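Local coordinates for protein inulin fructotransferase (PDB 2INV) that catalyses intramolecular fructosyl transfer in inulin, splitting off the cyclic disaccharide difructose anhydride III, at residues S93-D96 with G102-N105. Sequence-based numbering, arbitrary orientation.
With FRU (beta-D-fructofuranose), chain D.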
loop_
_atom_site.group_PDB
_atom_site.type_symbol
_atom_site.label_atom_id
_atom_site.label_comp_id
_atom_site.label_asym_id
_atom_site.label_seq_id
_atom_site.Cartn_x
_atom_site.Cartn_y
_atom_site.Cartn_z
ATOM N N SER A 93 -23.845 10.179 8.886
ATOM C CA SER A 93 -23.704 11.543 9.386
ATOM C C SER A 93 -24.479 12.513 8.503
ATOM O O SER A 93 -25.232 13.336 8.990
ATOM C CB SER A 93 -22.224 11.942 9.406
ATOM O OG SER A 93 -22.033 13.169 10.084
ATOM N N ILE A 94 -24.285 12.413 7.197
ATOM C CA ILE A 94 -24.981 13.299 6.280
ATOM C C ILE A 94 -26.486 13.012 6.284
ATOM O O ILE A 94 -27.292 13.936 6.245
ATOM C CB ILE A 94 -24.382 13.204 4.857
ATOM C CG1 ILE A 94 -22.930 13.682 4.902
ATOM C CG2 ILE A 94 -25.190 14.057 3.889
ATOM C CD1 ILE A 94 -22.158 13.502 3.612
ATOM N N LEU A 95 -26.875 11.743 6.362
ATOM C CA LEU A 95 -28.297 11.403 6.406
ATOM C C LEU A 95 -28.955 12.057 7.621
ATOM O O LEU A 95 -30.017 12.668 7.506
ATOM C CB LEU A 95 -28.502 9.879 6.474
ATOM C CG LEU A 95 -29.936 9.429 6.782
ATOM C CD1 LEU A 95 -30.826 9.659 5.575
ATOM C CD2 LEU A 95 -29.942 7.954 7.161
ATOM N N ASP A 96 -28.314 11.909 8.781
ATOM C CA ASP A 96 -28.805 12.461 10.048
ATOM C C ASP A 96 -28.895 13.975 10.106
ATOM O O ASP A 96 -29.569 14.534 10.970
ATOM C CB ASP A 96 -27.917 12.026 11.217
ATOM C CG ASP A 96 -28.292 10.676 11.770
ATOM O OD1 ASP A 96 -29.484 10.306 11.705
ATOM O OD2 ASP A 96 -27.397 9.983 12.302
ATOM N N GLY A 102 -37.449 11.279 -0.307
ATOM C CA GLY A 102 -37.134 10.827 -1.649
ATOM C C GLY A 102 -35.769 10.183 -1.782
ATOM O O GLY A 102 -35.352 9.842 -2.889
ATOM N N TRP A 103 -35.060 10.027 -0.667
ATOM C CA TRP A 103 -33.739 9.403 -0.688
ATOM C C TRP A 103 -33.888 7.920 -1.059
ATOM O O TRP A 103 -34.771 7.224 -0.557
ATOM C CB TRP A 103 -33.052 9.565 0.681
ATOM C CG TRP A 103 -32.225 10.847 0.844
ATOM C CD1 TRP A 103 -32.556 12.103 0.416
ATOM C CD2 TRP A 103 -30.955 10.973 1.506
ATOM N NE1 TRP A 103 -31.572 13.000 0.770
ATOM C CE2 TRP A 103 -30.580 12.334 1.439
ATOM C CE3 TRP A 103 -30.100 10.068 2.152
ATOM C CZ2 TRP A 103 -29.382 12.814 1.992
ATOM C CZ3 TRP A 103 -28.910 10.543 2.702
ATOM C CH2 TRP A 103 -28.564 11.906 2.618
ATOM N N GLN A 104 -33.023 7.450 -1.956
ATOM C CA GLN A 104 -33.055 6.067 -2.441
ATOM C C GLN A 104 -32.321 5.058 -1.555
ATOM O O GLN A 104 -32.419 3.843 -1.753
ATOM C CB GLN A 104 -32.508 6.033 -3.874
ATOM C CG GLN A 104 -33.374 6.862 -4.837
ATOM C CD GLN A 104 -32.725 7.114 -6.181
ATOM O OE1 GLN A 104 -32.771 6.271 -7.080
ATOM N NE2 GLN A 104 -32.116 8.288 -6.328
ATOM N N ASN A 105 -31.594 5.576 -0.572
ATOM C CA ASN A 105 -30.845 4.751 0.376
ATOM C C ASN A 105 -30.867 5.460 1.728
ATOM O O ASN A 105 -30.721 6.688 1.788
ATOM C CB ASN A 105 -29.388 4.589 -0.082
ATOM C CG ASN A 105 -29.256 3.759 -1.341
ATOM O OD1 ASN A 105 -29.299 2.528 -1.300
ATOM N ND2 ASN A 105 -29.098 4.434 -2.475
HETATM C C1 FRU D . -19.589 14.387 7.424
HETATM C C2 FRU D . -18.092 14.036 7.024
HETATM C C3 FRU D . -17.544 12.744 7.693
HETATM C C4 FRU D . -16.044 13.018 7.940
HETATM C C5 FRU D . -16.030 14.509 8.105
HETATM C C6 FRU D . -14.893 15.084 7.245
HETATM O O1 FRU D . -19.830 14.181 8.841
HETATM O O3 FRU D . -17.780 11.376 7.464
HETATM O O4 FRU D . -15.524 12.278 9.030
HETATM O O5 FRU D . -17.357 15.019 7.727
HETATM O O6 FRU D . -14.576 16.300 7.790
#
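I94 and L95 take the benzo end of the W103 indole against one side of a short helix, 92-96, on a long loop that leaves the right-handed parallel beta-helix of this enzyme. Residues 102-105 belong to the returning limb of the same loop, on the way to strand 111-115.

At the start of the segment, S93 serves the sugar and not the tryptophan. Its hydroxyl lies anti to the backbone N (chi1 -170°), and OG is hydrogen-bonded to O1 of the fructose at 2.7 Å. E204 binds the same fructose and also accepts from the backbone N of S93, tying the helix to the glycan pocket.

Next comes I94, whose side chain crosses the indole at about a right angle. The branch methyl CG2 reaches the ring edge, close to its plane, 4.2 Å from CH2 of W103, and the residue also packs on Y303 of the glycan pocket.

L95 makes the closer approach. CD1 comes in obliquely to 3.5 Å from CE3 of W103, while the ring's far end butts against the helix backbone, with W103 CH2 3.8 Å from CA of L95. An alanine in place of W103 would probably leave L95 CD1 and I94 CG2 without their aromatic partner and open a gap between helix and returning limb. P133 of a neighbouring subunit also packs on W103.

D96 turns from this contact, its OD2 hydrogen-bonded to the hydroxyl of Y182. Back at the indole, the carbonyl O of N105 sits in the ring plane at the edge, 3.5 Å from CE3 of W103.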